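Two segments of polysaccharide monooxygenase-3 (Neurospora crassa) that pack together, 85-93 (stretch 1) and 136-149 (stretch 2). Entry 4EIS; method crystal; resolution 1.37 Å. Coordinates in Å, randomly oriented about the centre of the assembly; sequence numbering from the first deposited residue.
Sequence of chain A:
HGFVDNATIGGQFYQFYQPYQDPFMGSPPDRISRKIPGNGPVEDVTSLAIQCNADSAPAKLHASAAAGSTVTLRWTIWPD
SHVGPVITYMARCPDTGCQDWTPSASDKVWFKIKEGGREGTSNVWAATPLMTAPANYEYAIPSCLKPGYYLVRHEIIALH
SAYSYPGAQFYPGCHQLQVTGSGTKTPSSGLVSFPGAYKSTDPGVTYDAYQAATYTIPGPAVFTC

Stretch 1 85-93: PVITYMARC
Stretch 2 (136-149) NYEYAIPSCLKPGY

Stretch 1 is extended from V86 through M90 and on toward its C-terminal end, and packs through side chains against strand 136-140, the N-to-C directions lying 37° apart and the axes approaching to 9.3 Å. This is too far for backbone pairing; CA atoms match V86 with Y137 (9.2 Å), T88 with Y139 (7.8 Å) and M90 with I141 (8.9 Å). Beyond the strand, stretch 2 makes a type I turn from P142 to L145, closed by a weak bond from L145 N to P142 O (3.3 Å), and returns at G148-Y149, where the C93 and Y149 CA atoms are 5.3 Å apart. The contact buries 577 Å², both sides summed.

P85 makes no contact. V86 (phi/psi -129/130, chi1 t) points toward stretch 2 and sets CG1 3.5 Å from CE1 of Y137, whose chi1 is t. A water links V86 O (2.6 Å) to Y137 OH (2.8 Å). The strand's alternation turns I87 away and brings T88 (-128/132, chi1 m) toward the partner. Its two branches serve both tyrosines: OG1 hydrogen-bonds Y137 OH at 2.7 Å, satisfying a buried hydroxyl, while CG2 lies over one face of the Y139 ring, 4.2 Å from CD2; Y139 has chi1 p.

M90 (-133/161, rotamer m, t, p), buried like V86 and likewise apolar, extends a flexible chain into the turn, with SD 4.0 Å from P142 CD and CE 3.7 Å from L145 CD1. A91 points away. R92 (-80/122) leaves its CA sideways, but chi1 to chi3 all t carry the guanidinium to the backbone carbonyls: NH1 donates to K146 O and P147 O, both 3.2 Å, and NH2 to P147 O at 3.0 Å. K146 NZ sits over one guanidinium face, 3.4 Å from NH2, a like-charge approach. G148 suits its place, since an ideal CB would clash 2.4 Å from R92 NH2. Finally, C93 N donates to Y149 O (2.8 Å), joining the backbones directly.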

ATOM      1  N   PRO A  85       6.412   6.099  -7.913  1.00 10.36           N
ATOM      2  CA  PRO A  85       6.549   4.705  -7.552  1.00 10.84           C
ATOM      3  C   PRO A  85       5.262   4.096  -7.019  1.00  9.84           C
ATOM      4  O   PRO A  85       4.349   4.799  -6.629  1.00 10.19           O
ATOM      5  CB  PRO A  85       7.577   4.754  -6.434  1.00 10.68           C
ATOM      6  CG  PRO A  85       7.298   6.056  -5.768  1.00  9.46           C
ATOM      7  CD  PRO A  85       7.011   6.997  -6.904  1.00  9.53           C
ATOM      8  N   VAL A  86       5.212   2.771  -7.020  1.00 11.06           N
ATOM      9  CA  VAL A  86       4.107   1.998  -6.473  1.00  9.72           C
ATOM     10  C   VAL A  86       4.767   0.990  -5.531  1.00 10.29           C
ATOM     11  O   VAL A  86       5.749   0.331  -5.900  1.00 12.10           O
ATOM     12  CB  VAL A  86       3.309   1.258  -7.563  1.00 10.80           C
ATOM     13  CG1 VAL A  86       2.132   0.520  -6.954  1.00 10.90           C
ATOM     14  CG2 VAL A  86       2.809   2.251  -8.610  1.00 10.95           C
ATOM     15  N   ILE A  87       4.276   0.895  -4.292  1.00 10.55           N
ATOM     16  CA  ILE A  87       4.968   0.130  -3.261  1.00  9.84           C
ATOM     17  C   ILE A  87       3.962  -0.641  -2.423  1.00  9.05           C
ATOM     18  O   ILE A  87       2.911  -0.095  -2.084  1.00  9.15           O
ATOM     19  CB  ILE A  87       5.817   1.043  -2.349  1.00 10.27           C
ATOM     20  CG1 ILE A  87       6.635   2.087  -3.146  1.00 10.76           C
ATOM     21  CG2 ILE A  87       6.755   0.186  -1.524  1.00 10.66           C
ATOM     22  CD1 ILE A  87       7.277   3.188  -2.316  1.00 12.45           C
ATOM     23  N   THR A  88       4.297  -1.886  -2.079  1.00 10.12           N
ATOM     24  CA  THR A  88       3.439  -2.719  -1.254  1.00  9.59           C
ATOM     25  C   THR A  88       4.204  -3.305  -0.071  1.00  8.47           C
ATOM     26  O   THR A  88       5.334  -3.751  -0.215  1.00  9.71           O
ATOM     27  CB  THR A  88       2.808  -3.841  -2.107  1.00 10.34           C
ATOM     28  OG1 THR A  88       2.194  -3.244  -3.253  1.00 11.74           O
ATOM     29  CG2 THR A  88       1.748  -4.619  -1.341  1.00 10.13           C
ATOM     30  N   TYR A  89       3.600  -3.175   1.110  1.00  7.84           N
ATOM     31  CA  TYR A  89       4.119  -3.700   2.350  1.00  7.96           C
ATOM     32  C   TYR A  89       3.129  -4.675   3.011  1.00  8.39           C
ATOM     33  O   TYR A  89       1.944  -4.673   2.711  1.00  9.79           O
ATOM     34  CB  TYR A  89       4.375  -2.564   3.347  1.00  8.14           C
ATOM     35  CG  TYR A  89       5.346  -1.480   2.954  1.00  9.16           C
ATOM     36  CD1 TYR A  89       6.645  -1.496   3.437  1.00  9.84           C
ATOM     37  CD2 TYR A  89       4.966  -0.434   2.108  1.00  9.53           C
ATOM     38  CE1 TYR A  89       7.541  -0.500   3.104  1.00 10.71           C
ATOM     39  CE2 TYR A  89       5.852   0.572   1.753  1.00 11.45           C
ATOM     40  CZ  TYR A  89       7.150   0.532   2.253  1.00 10.68           C
ATOM     41  OH  TYR A  89       8.061   1.509   1.942  1.00 11.34           O
ATOM     42  N   MET A  90       3.624  -5.478   3.938  1.00  8.93           N
ATOM     43  CA  MET A  90       2.755  -6.273   4.805  1.00  9.17           C
ATOM     44  C   MET A  90       3.207  -6.124   6.250  1.00  9.07           C
ATOM     45  O   MET A  90       4.333  -5.689   6.529  1.00  9.55           O
ATOM     46  CB  MET A  90       2.783  -7.739   4.383  1.00 10.72           C
ATOM     47  CG  MET A  90       2.287  -7.962   2.957  1.00 11.51           C
ATOM     48  SD  MET A  90       2.236  -9.712   2.517  1.00 13.41           S
ATOM     49  CE  MET A  90       1.169 -10.400   3.761  1.00 13.82           C
ATOM     50  N   ALA A  91       2.304  -6.461   7.155  1.00  9.03           N
ATOM     51  CA  ALA A  91       2.631  -6.558   8.589  1.00  9.76           C
ATOM     52  C   ALA A  91       1.795  -7.667   9.225  1.00  8.83           C
ATOM     53  O   ALA A  91       0.608  -7.820   8.879  1.00  9.90           O
ATOM     54  CB  ALA A  91       2.373  -5.248   9.312  1.00  9.02           C
ATOM     55  N   ARG A  92       2.388  -8.449  10.126  1.00 10.27           N
ATOM     56  CA  ARG A  92       1.656  -9.523  10.775  1.00 10.39           C
ATOM     57  C   ARG A  92       0.800  -8.963  11.897  1.00 10.72           C
ATOM     58  O   ARG A  92       1.299  -8.265  12.761  1.00 11.81           O
ATOM     59  CB  ARG A  92       2.597 -10.597  11.314  1.00  9.59           C
ATOM     60  CG  ARG A  92       1.864 -11.850  11.750  1.00 11.34           C
ATOM     61  CD  ARG A  92       2.742 -12.786  12.538  1.00 11.77           C
ATOM     62  NE  ARG A  92       1.944 -13.897  13.025  1.00 13.00           N
ATOM     63  CZ  ARG A  92       1.628 -14.977  12.320  1.00 12.98           C
ATOM     64  NH1 ARG A  92       2.088 -15.126  11.090  1.00 13.01           N
ATOM     65  NH2 ARG A  92       0.865 -15.920  12.856  1.00 14.93           N
ATOM     66  N   CYS A  93      -0.505  -9.208  11.813  1.00 11.34           N
ATOM     67  CA  CYS A  93      -1.418  -8.860  12.881  1.00 12.12           C
ATOM     68  C   CYS A  93      -1.309  -9.856  14.014  1.00 13.25           C
ATOM     69  O   CYS A  93      -0.822 -10.971  13.827  1.00 14.03           O
ATOM     70  CB  CYS A  93      -2.857  -8.879  12.350  1.00 12.46           C
ATOM     71  SG  CYS A  93      -3.083  -7.802  10.922  1.00 13.52           S
ATOM     72  N   ASN A 136      -4.742  -2.092 -13.459  1.00 24.03           N
ATOM     73  CA  ASN A 136      -4.427  -3.246 -12.599  1.00 22.69           C
ATOM     74  C   ASN A 136      -2.961  -3.420 -12.152  1.00 19.01           C
ATOM     75  O   ASN A 136      -2.013  -3.153 -12.895  1.00 20.76           O
ATOM     76  CB  ASN A 136      -4.871  -4.540 -13.267  1.00 26.34           C
ATOM     77  CG  ASN A 136      -6.352  -4.556 -13.603  1.00 25.60           C
ATOM     78  OD1 ASN A 136      -7.008  -3.516 -13.643  1.00 28.61           O
ATOM     79  ND2 ASN A 136      -6.885  -5.746 -13.832  1.00 29.98           N
ATOM     80  N   TYR A 137      -2.827  -3.929 -10.928  1.00 14.03           N
ATOM     81  CA  TYR A 137      -1.551  -4.174 -10.271  1.00 11.40           C
ATOM     82  C   TYR A 137      -1.573  -5.567  -9.656  1.00 11.15           C
ATOM     83  O   TYR A 137      -2.593  -5.993  -9.129  1.00 13.46           O
ATOM     84  CB  TYR A 137      -1.391  -3.161  -9.139  1.00 10.20           C
ATOM     85  CG  TYR A 137      -0.159  -3.334  -8.256  1.00  9.59           C
ATOM     86  CD1 TYR A 137       1.048  -2.761  -8.616  1.00  9.67           C
ATOM     87  CD2 TYR A 137      -0.235  -3.975  -7.015  1.00 10.44           C
ATOM     88  CE1 TYR A 137       2.162  -2.869  -7.807  1.00  9.62           C
ATOM     89  CE2 TYR A 137       0.883  -4.100  -6.202  1.00 10.50           C
ATOM     90  CZ  TYR A 137       2.070  -3.533  -6.588  1.00 10.18           C
ATOM     91  OH  TYR A 137       3.158  -3.624  -5.753  1.00 10.90           O
ATOM     92  N   GLU A 138      -0.447  -6.269  -9.710  1.00 11.72           N
ATOM     93  CA  GLU A 138      -0.326  -7.561  -9.039  1.00 11.68           C
ATOM     94  C   GLU A 138       0.786  -7.548  -8.010  1.00 11.62           C
ATOM     95  O   GLU A 138       1.778  -6.860  -8.179  1.00 13.50           O
ATOM     96  CB  GLU A 138      -0.006  -8.663 -10.021  1.00 14.61           C
ATOM     97  CG  GLU A 138      -1.105  -8.874 -11.031  1.00 14.67           C
ATOM     98  CD  GLU A 138      -0.716  -9.860 -12.111  1.00 16.65           C
ATOM     99  OE1 GLU A 138       0.425  -9.778 -12.612  1.00 20.47           O
ATOM    100  OE2 GLU A 138      -1.538 -10.720 -12.478  1.00 19.46           O
ATOM    101  N   TYR A 139       0.608  -8.315  -6.933  1.00 12.19           N
ATOM    102  CA  TYR A 139       1.695  -8.662  -6.025  1.00 11.93           C
ATOM    103  C   TYR A 139       1.604 -10.136  -5.616  1.00 12.03           C
ATOM    104  O   TYR A 139       0.525 -10.760  -5.701  1.00 13.41           O
ATOM    105  CB  TYR A 139       1.716  -7.734  -4.817  1.00 11.68           C
ATOM    106  CG  TYR A 139       0.613  -7.910  -3.804  1.00 10.77           C
ATOM    107  CD1 TYR A 139       0.706  -8.859  -2.814  1.00 11.16           C
ATOM    108  CD2 TYR A 139      -0.513  -7.101  -3.815  1.00 10.93           C
ATOM    109  CE1 TYR A 139      -0.284  -9.001  -1.862  1.00 11.18           C
ATOM    110  CE2 TYR A 139      -1.512  -7.242  -2.887  1.00 10.88           C
ATOM    111  CZ  TYR A 139      -1.405  -8.210  -1.920  1.00 10.95           C
ATOM    112  OH  TYR A 139      -2.400  -8.331  -1.000  1.00 11.52           O
ATOM    113  N   ALA A 140       2.744 -10.695  -5.225  1.00 10.91           N
ATOM    114  CA  ALA A 140       2.781 -12.068  -4.731  1.00 12.41           C
ATOM    115  C   ALA A 140       3.012 -12.040  -3.240  1.00 12.56           C
ATOM    116  O   ALA A 140       3.938 -11.382  -2.760  1.00 15.12           O
ATOM    117  CB  ALA A 140       3.855 -12.873  -5.425  1.00 15.15           C
ATOM    118  N   ILE A 141       2.129 -12.710  -2.507  1.00 13.34           N
ATOM    119  CA  ILE A 141       2.327 -12.950  -1.084  1.00 12.34           C
ATOM    120  C   ILE A 141       3.559 -13.836  -0.946  1.00 11.62           C
ATOM    121  O   ILE A 141       3.587 -14.918  -1.512  1.00 13.61           O
ATOM    122  CB  ILE A 141       1.097 -13.645  -0.456  1.00 11.44           C
ATOM    123  CG1 ILE A 141      -0.172 -12.783  -0.656  1.00 11.55           C
ATOM    124  CG2 ILE A 141       1.352 -13.968   1.027  1.00 11.13           C
ATOM    125  CD1 ILE A 141      -1.477 -13.505  -0.419  1.00 13.36           C
ATOM    126  N   PRO A 142       4.593 -13.364  -0.212  1.00 12.24           N
ATOM    127  CA  PRO A 142       5.802 -14.175  -0.128  1.00 14.20           C
ATOM    128  C   PRO A 142       5.486 -15.607   0.298  1.00 12.70           C
ATOM    129  O   PRO A 142       4.755 -15.813   1.268  1.00 13.83           O
ATOM    130  CB  PRO A 142       6.637 -13.429   0.922  1.00 13.87           C
ATOM    131  CG  PRO A 142       6.235 -12.011   0.759  1.00 13.19           C
ATOM    132  CD  PRO A 142       4.769 -12.053   0.436  1.00 12.56           C
ATOM    133  N   SER A 143       6.070 -16.576  -0.389  1.00 14.02           N
ATOM    134  CA  SER A 143       5.706 -17.973  -0.213  1.00 15.35           C
ATOM    135  C   SER A 143       6.110 -18.570   1.137  1.00 15.52           C
ATOM    136  O   SER A 143       5.550 -19.587   1.540  1.00 16.98           O
ATOM    137  CB  SER A 143       6.335 -18.816  -1.304  1.00 19.08           C
ATOM    138  OG  SER A 143       7.722 -18.903  -1.078  1.00 19.30           O
ATOM    139  N   CYS A 144       7.076 -17.946   1.817  1.00 14.38           N
ATOM    140  CA  CYS A 144       7.594 -18.463   3.087  1.00 14.69           C
ATOM    141  C   CYS A 144       6.881 -17.924   4.324  1.00 12.70           C
ATOM    142  O   CYS A 144       7.182 -18.370   5.418  1.00 12.96           O
ATOM    143  CB  CYS A 144       9.088 -18.162   3.229  1.00 17.05           C
ATOM    144  SG  CYS A 144       9.471 -16.398   3.300  1.00 21.08           S
ATOM    145  N   LEU A 145       5.893 -17.037   4.169  1.00 11.43           N
ATOM    146  CA  LEU A 145       5.242 -16.459   5.333  1.00 11.83           C
ATOM    147  C   LEU A 145       4.506 -17.505   6.161  1.00 11.40           C
ATOM    148  O   LEU A 145       3.752 -18.326   5.624  1.00 12.85           O
ATOM    149  CB  LEU A 145       4.264 -15.360   4.930  1.00 11.98           C
ATOM    150  CG  LEU A 145       4.873 -14.072   4.389  1.00 13.46           C
ATOM    151  CD1 LEU A 145       3.755 -13.072   4.227  1.00 12.14           C
ATOM    152  CD2 LEU A 145       5.958 -13.533   5.309  1.00 14.86           C
ATOM    153  N   LYS A 146       4.711 -17.445   7.469  1.00 12.38           N
ATOM    154  CA  LYS A 146       3.993 -18.278   8.416  1.00 14.71           C
ATOM    155  C   LYS A 146       2.514 -17.943   8.345  1.00 13.51           C
ATOM    156  O   LYS A 146       2.138 -16.753   8.281  1.00 13.36           O
ATOM    157  CB  LYS A 146       4.488 -17.963   9.824  1.00 15.11           C
ATOM    158  CG  LYS A 146       3.898 -18.821  10.944  1.00 19.67           C
ATOM    159  CD  LYS A 146       4.796 -18.830  12.180  1.00 23.17           C
ATOM    160  CE  LYS A 146       4.628 -17.583  13.028  1.00 26.02           C
ATOM    161  NZ  LYS A 146       3.502 -17.694  14.003  1.00 27.65           N
ATOM    162  N   PRO A 147       1.653 -18.962   8.379  1.00 13.19           N
ATOM    163  CA  PRO A 147       0.226 -18.646   8.339  1.00 12.83           C
ATOM    164  C   PRO A 147      -0.190 -17.696   9.464  1.00 12.08           C
ATOM    165  O   PRO A 147       0.316 -17.791  10.581  1.00 14.68           O
ATOM    166  CB  PRO A 147      -0.440 -20.013   8.511  1.00 14.50           C
ATOM    167  CG  PRO A 147       0.575 -20.996   8.022  1.00 16.57           C
ATOM    168  CD  PRO A 147       1.903 -20.415   8.413  1.00 14.70           C
ATOM    169  N   GLY A 148      -1.098 -16.782   9.151  1.00 12.61           N
ATOM    170  CA  GLY A 148      -1.613 -15.855  10.142  1.00 12.67           C
ATOM    171  C   GLY A 148      -2.451 -14.802   9.476  1.00 11.79           C
ATOM    172  O   GLY A 148      -2.762 -14.911   8.294  1.00 13.75           O
ATOM    173  N   TYR A 149      -2.763 -13.764  10.232  1.00 11.95           N
ATOM    174  CA  TYR A 149      -3.505 -12.624   9.754  1.00 10.55           C
ATOM    175  C   TYR A 149      -2.502 -11.525   9.477  1.00  9.87           C
ATOM    176  O   TYR A 149      -1.641 -11.254  10.293  1.00 10.00           O
ATOM    177  CB  TYR A 149      -4.497 -12.204  10.830  1.00 11.07           C
ATOM    178  CG  TYR A 149      -5.587 -13.199  11.095  1.00 12.78           C
ATOM    179  CD1 TYR A 149      -6.568 -13.460  10.148  1.00 13.52           C
ATOM    180  CD2 TYR A 149      -5.673 -13.863  12.322  1.00 13.58           C
ATOM    181  CE1 TYR A 149      -7.586 -14.365  10.394  1.00 14.97           C
ATOM    182  CE2 TYR A 149      -6.688 -14.761  12.582  1.00 16.51           C
ATOM    183  CZ  TYR A 149      -7.651 -15.005  11.614  1.00 17.59           C
ATOM    184  OH  TYR A 149      -8.658 -15.898  11.854  1.00 22.93           O
TER
HETATM  185  O   HOH W   1       5.354  -2.151  -6.704  1.00 15.74           O
HETATM  186  O   HOH W   2      -1.453 -13.586  12.694  1.00 16.23           O